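Local atomic coordinates of ferric-siderophore receptor protein (Streptomyces coelicolor, PDB entry 2X4L), a protein that probably binds ferric siderophores outside the cell membrane and presents them to a transporter for iron uptake. Residues Tyr224-Ala227 and Val233-Ser236; Ala180-Ala185 and Leu302-Cys307. All coordinates share one frame; numbering follows the deposited sequence.

Interaction 1 (Tyr224-Ala227 and Val233-Ser236); sequences YFKA and VEPS
Lys226 sends its side chain out from the helix almost fully stretched, with CG anti to the backbone N, and turns only at its last torsion, where chi4 of 83° swings NZ toward Glu234. Glu234 comes from the opposite direction. Its chain folds at chi2 (-76°), which brings OE2 round to the lysine nitrogen. The two side chains meet at their charged ends in a salt bridge. Lys226 NZ donates a hydrogen bond to Glu234 OE2 at 2.8 Å. The nitrogen uses the anti side of that oxygen and sits 15° out of the carboxylate plane, so it is nearly coplanar with the group. The last two methylenes of the lysine also lie close to this oxygen, Lys226 CE at 3.4 Å from Glu234 OE2. In the fold, this bridge joins the end of helix 220-227 to the loop that follows the short strand 231-232, within the lobe built on the mixed sheet of this solute-binding protein. The contact lies at the surface and is small, burying 76 Å² in all. The backbones stay well apart, the nearest CA atoms, those of Lys226 and Val233, being 10.5 Å from each other. Thr216 OG1 is hydrogen-bonded to Glu234 OE2 as well, and this second partner helps to fix the carboxylate. The lysine side chain also touches Thr216. On the buried side of the helix, Phe225 packs against Leu310 and Leu314 of helix 304-320.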
ATOM      1  N   TYR A 224      -9.900   1.303   7.072  1.00 10.11           N
ATOM      2  CA  TYR A 224     -11.025   1.789   6.284  1.00 10.68           C
ATOM      3  C   TYR A 224     -12.052   0.630   6.059  1.00 10.56           C
ATOM      4  O   TYR A 224     -13.260   0.836   6.254  1.00 10.25           O
ATOM      5  CB  TYR A 224     -10.531   2.338   4.925  1.00 10.76           C
ATOM      6  CG  TYR A 224     -11.603   2.946   4.085  1.00 12.03           C
ATOM      7  CD1 TYR A 224     -12.468   3.858   4.584  1.00 11.53           C
ATOM      8  CD2 TYR A 224     -11.677   2.649   2.677  1.00 14.57           C
ATOM      9  CE1 TYR A 224     -13.400   4.506   3.780  1.00 17.50           C
ATOM     10  CE2 TYR A 224     -12.685   3.226   1.925  1.00 14.58           C
ATOM     11  CZ  TYR A 224     -13.467   4.199   2.432  1.00 15.41           C
ATOM     12  OH  TYR A 224     -14.500   4.907   1.682  1.00 22.47           O
ATOM     13  N   PHE A 225     -11.554  -0.531   5.686  1.00 10.09           N
ATOM     14  CA  PHE A 225     -12.453  -1.695   5.462  1.00 10.84           C
ATOM     15  C   PHE A 225     -13.260  -1.983   6.757  1.00 10.88           C
ATOM     16  O   PHE A 225     -14.487  -2.248   6.718  1.00 10.96           O
ATOM     17  CB  PHE A 225     -11.663  -2.974   5.074  1.00 10.56           C
ATOM     18  CG  PHE A 225     -10.848  -2.844   3.836  1.00 10.37           C
ATOM     19  CD1 PHE A 225     -11.147  -1.940   2.841  1.00 12.15           C
ATOM     20  CD2 PHE A 225      -9.737  -3.689   3.723  1.00 10.64           C
ATOM     21  CE1 PHE A 225     -10.324  -1.828   1.671  1.00 11.94           C
ATOM     22  CE2 PHE A 225      -8.907  -3.630   2.622  1.00  9.99           C
ATOM     23  CZ  PHE A 225      -9.204  -2.748   1.593  1.00 12.03           C
ATOM     24  N   LYS A 226     -12.588  -1.926   7.902  1.00  9.59           N
ATOM     25  CA  LYS A 226     -13.279  -2.091   9.206  1.00 11.86           C
ATOM     26  C   LYS A 226     -14.362  -1.039   9.439  1.00 12.40           C
ATOM     27  O   LYS A 226     -15.465  -1.357   9.869  1.00 12.56           O
ATOM     28  CB  LYS A 226     -12.268  -2.087  10.367  1.00 13.64           C
ATOM     29  CG  LYS A 226     -12.963  -2.320  11.733  1.00 18.02           C
ATOM     30  CD  LYS A 226     -12.023  -2.521  12.915  1.00 25.04           C
ATOM     31  CE  LYS A 226     -12.675  -3.332  14.176  1.00 26.57           C
ATOM     32  NZ  LYS A 226     -12.732  -4.878  14.197  1.00 23.46           N
ATOM     33  N   ALA A 227     -14.044   0.205   9.112  1.00 10.65           N
ATOM     34  CA  ALA A 227     -15.009   1.318   9.268  1.00 10.90           C
ATOM     35  C   ALA A 227     -16.222   1.086   8.390  1.00 13.73           C
ATOM     36  O   ALA A 227     -17.344   1.512   8.773  1.00 16.19           O
ATOM     37  CB  ALA A 227     -14.286   2.633   8.920  1.00 11.07           C
ATOM     38  N   VAL A 233     -10.920 -10.839  11.607  1.00 11.32           N
ATOM     39  CA  VAL A 233     -10.160 -11.504  12.688  1.00 11.53           C
ATOM     40  C   VAL A 233      -9.194 -10.477  13.271  1.00 11.13           C
ATOM     41  O   VAL A 233      -8.488  -9.771  12.529  1.00 11.94           O
ATOM     42  CB  VAL A 233      -9.322 -12.682  12.114  1.00 10.55           C
ATOM     43  CG1 VAL A 233      -8.375 -13.243  13.201  1.00 12.38           C
ATOM     44  CG2 VAL A 233     -10.270 -13.719  11.667  1.00 15.11           C
ATOM     45  N   GLU A 234      -9.198 -10.351  14.592  1.00 12.50           N
ATOM     46  CA  GLU A 234      -8.376  -9.368  15.252  1.00 10.90           C
ATOM     47  C   GLU A 234      -7.585 -10.087  16.319  1.00 11.68           C
ATOM     48  O   GLU A 234      -8.086 -10.339  17.458  1.00 15.31           O
ATOM     49  CB  GLU A 234      -9.293  -8.351  15.968  1.00 11.86           C
ATOM     50  CG  GLU A 234     -10.115  -7.429  15.077  1.00 12.26           C
ATOM     51  CD  GLU A 234      -9.355  -6.271  14.431  1.00 13.05           C
ATOM     52  OE1 GLU A 234      -8.130  -6.272  14.497  1.00 12.63           O
ATOM     53  OE2 GLU A 234     -10.046  -5.424  13.826  1.00 14.73           O
ATOM     54  N   PRO A 235      -6.311 -10.316  16.056  1.00 11.28           N
ATOM     55  CA  PRO A 235      -5.424 -10.783  17.142  1.00 11.05           C
ATOM     56  C   PRO A 235      -5.461  -9.784  18.303  1.00 11.31           C
ATOM     57  O   PRO A 235      -5.608  -8.607  18.098  1.00 12.43           O
ATOM     58  CB  PRO A 235      -4.013 -10.765  16.485  1.00 11.65           C
ATOM     59  CG  PRO A 235      -4.314 -10.959  14.982  1.00 10.88           C
ATOM     60  CD  PRO A 235      -5.587 -10.127  14.778  1.00 11.55           C
ATOM     61  N   SER A 236      -5.272 -10.336  19.524  1.00 12.89           N
ATOM     62  CA  SER A 236      -5.285  -9.459  20.698  1.00 13.29           C
ATOM     63  C   SER A 236      -4.113  -8.458  20.619  1.00 11.95           C
ATOM     64  O   SER A 236      -3.089  -8.737  19.978  1.00 12.55           O
ATOM     65  CB  SER A 236      -5.187 -10.284  21.931  1.00 14.56           C
ATOM     66  OG  SER A 236      -3.918 -10.877  22.089  1.00 14.65           O
TER

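Interaction 2 (Ala180-Ala185 and Leu302-Cys307); sequences AAFDKA and LSYDKC
Phe182 and Tyr304 form a T-shaped (edge-to-face) aromatic pair between two helices of the bacterial solute-binding protein fold. Helix 173-195 is the long helix that links the two lobes of this family, and helix 304-320 packs beside it. The edge of Tyr304 points at the face of Phe182. The ring centroids are 5.1 Å apart and the planes stand at 71°. Tyr304 CD1 does most of the touching, 3.6 Å from Phe182 CG and displaced from the ring centre toward the rim. Cys307 meets the same phenyl ring at its edge, with its CB 3.8 Å from Phe182 CE1. Phe182 holds CG anti to its own backbone nitrogen (chi1 175°), and this carries the ring across to the second helix. All three residues are buried, and no hydrogen bond crosses between the segments. Leu156 of helix 153-165 touches each of them, and Trp160 of that helix meets the Tyr304 ring. Further out, the start of helix 304-320 is fixed by polar contacts. Tyr61 OH bonds to the backbone N of Tyr304, and Asp60 and Asp85 form salt bridges with Lys306 NZ. Lys306 NZ also pairs with Asp305 OD2 at 2.8 Å, from above the carboxylate plane. Ser303 is the N-cap residue: its OG accepts a hydrogen bond from Lys306 N at 3.1 Å, with an N-H...O angle of 158°.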
ATOM      1  N   ALA A 180     -15.469   8.838  -8.353  1.00 16.04           N
ATOM      2  CA  ALA A 180     -16.832   8.333  -8.291  1.00 16.64           C
ATOM      3  C   ALA A 180     -16.793   6.818  -8.230  1.00 15.83           C
ATOM      4  O   ALA A 180     -17.628   6.236  -7.487  1.00 16.22           O
ATOM      5  CB  ALA A 180     -17.571   8.779  -9.563  1.00 19.20           C
ATOM      6  N   ALA A 181     -15.857   6.166  -8.974  1.00 16.67           N
ATOM      7  CA  ALA A 181     -15.815   4.705  -8.964  1.00 15.51           C
ATOM      8  C   ALA A 181     -15.349   4.235  -7.567  1.00 14.32           C
ATOM      9  O   ALA A 181     -15.862   3.223  -7.045  1.00 14.12           O
ATOM     10  CB  ALA A 181     -14.892   4.171 -10.065  1.00 15.37           C
ATOM     11  N   PHE A 182     -14.434   4.958  -6.923  1.00 12.57           N
ATOM     12  CA  PHE A 182     -13.981   4.561  -5.595  1.00 12.97           C
ATOM     13  C   PHE A 182     -15.178   4.721  -4.658  1.00 12.97           C
ATOM     14  O   PHE A 182     -15.383   3.816  -3.834  1.00 13.03           O
ATOM     15  CB  PHE A 182     -12.901   5.522  -5.172  1.00 12.55           C
ATOM     16  CG  PHE A 182     -12.411   5.319  -3.767  1.00 11.93           C
ATOM     17  CD1 PHE A 182     -11.362   4.483  -3.471  1.00 10.35           C
ATOM     18  CD2 PHE A 182     -12.989   6.066  -2.759  1.00 12.19           C
ATOM     19  CE1 PHE A 182     -10.950   4.297  -2.152  1.00 12.12           C
ATOM     20  CE2 PHE A 182     -12.579   5.956  -1.465  1.00 13.17           C
ATOM     21  CZ  PHE A 182     -11.516   5.100  -1.117  1.00 13.57           C
ATOM     22  N   ASP A 183     -15.958   5.820  -4.757  1.00 13.71           N
ATOM     23  CA  ASP A 183     -17.047   5.981  -3.788  1.00 13.18           C
ATOM     24  C   ASP A 183     -18.074   4.879  -3.987  1.00 13.31           C
ATOM     25  O   ASP A 183     -18.676   4.382  -2.982  1.00 15.00           O
ATOM     26  CB  ASP A 183     -17.700   7.345  -3.997  1.00 14.90           C
ATOM     27  CG  ASP A 183     -16.831   8.525  -3.493  1.00 17.17           C
ATOM     28  OD1 ASP A 183     -15.855   8.310  -2.780  1.00 19.92           O
ATOM     29  OD2 ASP A 183     -17.182   9.673  -3.871  1.00 24.89           O
ATOM     30  N   LYS A 184     -18.292   4.467  -5.251  1.00 12.32           N
ATOM     31  CA  LYS A 184     -19.220   3.389  -5.575  1.00 13.92           C
ATOM     32  C   LYS A 184     -18.718   2.059  -4.960  1.00 13.04           C
ATOM     33  O   LYS A 184     -19.543   1.278  -4.396  1.00 12.95           O
ATOM     34  CB  LYS A 184     -19.460   3.325  -7.100  1.00 14.57           C
ATOM     35  CG  LYS A 184     -20.386   2.201  -7.431  1.00 16.53           C
ATOM     36  CD  LYS A 184     -20.680   2.247  -8.935  1.00 18.05           C
ATOM     37  CE  LYS A 184     -21.677   1.171  -9.381  1.00 22.17           C
ATOM     38  NZ  LYS A 184     -22.068   1.446 -10.862  1.00 24.17           N
ATOM     39  N   ALA A 185     -17.431   1.790  -5.072  1.00 12.42           N
ATOM     40  CA  ALA A 185     -16.890   0.543  -4.552  1.00 11.67           C
ATOM     41  C   ALA A 185     -16.909   0.576  -3.049  1.00 11.88           C
ATOM     42  O   ALA A 185     -17.072  -0.497  -2.438  1.00 11.59           O
ATOM     43  CB  ALA A 185     -15.440   0.357  -5.043  1.00 13.11           C
ATOM     44  N   LEU A 302      -1.609   5.102  -3.696  1.00  9.76           N
ATOM     45  CA  LEU A 302      -2.530   6.155  -3.223  1.00 10.54           C
ATOM     46  C   LEU A 302      -3.183   7.013  -4.365  1.00 11.76           C
ATOM     47  O   LEU A 302      -3.120   8.246  -4.339  1.00 13.17           O
ATOM     48  CB  LEU A 302      -1.815   6.972  -2.174  1.00 10.57           C
ATOM     49  CG  LEU A 302      -1.421   6.222  -0.892  1.00 10.91           C
ATOM     50  CD1 LEU A 302      -0.473   7.069  -0.055  1.00 12.75           C
ATOM     51  CD2 LEU A 302      -2.669   5.816  -0.142  1.00 14.31           C
ATOM     52  N   SER A 303      -3.754   6.304  -5.349  1.00 11.75           N
ATOM     53  CA  SER A 303      -4.668   6.904  -6.313  1.00 12.96           C
ATOM     54  C   SER A 303      -6.022   6.242  -6.161  1.00 13.14           C
ATOM     55  O   SER A 303      -6.137   5.104  -5.772  1.00 13.12           O
ATOM     56  CB  SER A 303      -4.212   6.792  -7.761  1.00 13.10           C
ATOM     57  OG  SER A 303      -4.190   5.438  -8.126  1.00 13.36           O
ATOM     58  N   TYR A 304      -7.068   7.012  -6.445  1.00 13.62           N
ATOM     59  CA  TYR A 304      -8.397   6.364  -6.406  1.00 12.83           C
ATOM     60  C   TYR A 304      -8.462   5.211  -7.368  1.00 12.74           C
ATOM     61  O   TYR A 304      -9.065   4.155  -7.013  1.00 13.88           O
ATOM     62  CB  TYR A 304      -9.549   7.400  -6.651  1.00 14.83           C
ATOM     63  CG  TYR A 304      -9.628   8.394  -5.507  1.00 14.00           C
ATOM     64  CD1 TYR A 304     -10.123   8.022  -4.241  1.00 13.60           C
ATOM     65  CD2 TYR A 304      -9.100   9.698  -5.660  1.00 18.82           C
ATOM     66  CE1 TYR A 304     -10.134   8.939  -3.154  1.00 16.35           C
ATOM     67  CE2 TYR A 304      -9.121  10.589  -4.598  1.00 18.72           C
ATOM     68  CZ  TYR A 304      -9.678  10.234  -3.395  1.00 18.07           C
ATOM     69  OH  TYR A 304      -9.668  11.105  -2.357  1.00 20.71           O
ATOM     70  N   ASP A 305      -7.826   5.323  -8.517  1.00 13.96           N
ATOM     71  CA  ASP A 305      -7.835   4.297  -9.504  1.00 14.65           C
ATOM     72  C   ASP A 305      -7.314   2.986  -8.922  1.00 12.93           C
ATOM     73  O   ASP A 305      -7.835   1.908  -9.208  1.00 17.79           O
ATOM     74  CB  ASP A 305      -6.939   4.769 -10.655  1.00 15.88           C
ATOM     75  CG  ASP A 305      -6.860   3.811 -11.667  1.00 23.25           C
ATOM     76  OD1 ASP A 305      -7.443   4.031 -12.722  1.00 31.19           O
ATOM     77  OD2 ASP A 305      -6.314   2.755 -11.342  1.00 27.16           O
ATOM     78  N   LYS A 306      -6.194   3.098  -8.249  1.00 12.29           N
ATOM     79  CA  LYS A 306      -5.619   1.859  -7.702  1.00 11.72           C
ATOM     80  C   LYS A 306      -6.162   1.365  -6.396  1.00 10.61           C
ATOM     81  O   LYS A 306      -5.915   0.225  -5.976  1.00 11.15           O
ATOM     82  CB  LYS A 306      -4.095   2.017  -7.574  1.00 10.09           C
ATOM     83  CG  LYS A 306      -3.370   2.194  -8.882  1.00 10.99           C
ATOM     84  CD  LYS A 306      -3.459   0.973  -9.762  1.00 11.89           C
ATOM     85  CE  LYS A 306      -2.828   1.231 -11.161  1.00 14.76           C
ATOM     86  NZ  LYS A 306      -3.564   2.348 -11.917  1.00 15.53           N
ATOM     87  N   CYS A 307      -6.959   2.192  -5.734  1.00 10.32           N
ATOM     88  CA  CYS A 307      -7.615   1.707  -4.494  1.00 10.32           C
ATOM     89  C   CYS A 307      -9.023   1.172  -4.719  1.00 10.01           C
ATOM     90  O   CYS A 307      -9.567   0.441  -3.914  1.00 11.85           O
ATOM     91  CB  CYS A 307      -7.711   2.876  -3.473  1.00 10.61           C
ATOM     92  SG  CYS A 307      -6.008   3.122  -2.719  1.00 12.31           S
TER

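The centres of the two contacts are 21 Å apart. Along the chain, both segments of interaction 1 fall between those of interaction 2, so the order is 180-185, 224-227, 233-236, 302-307. Interaction 1 closes a short local excursion at the surface. Interaction 2 brings together residues more than a hundred positions apart in a buried interface. Helix 220-227 connects them: Tyr224 CE2 packs 3.8 Å from Phe182 CZ, and Tyr224 also touches Leu311 of helix 304-320. This helix thus packs the mixed-sheet lobe onto helices 173-195 and 304-320. Helix 173-195 itself probably serves as the rigid link between the lobes, as in relatives.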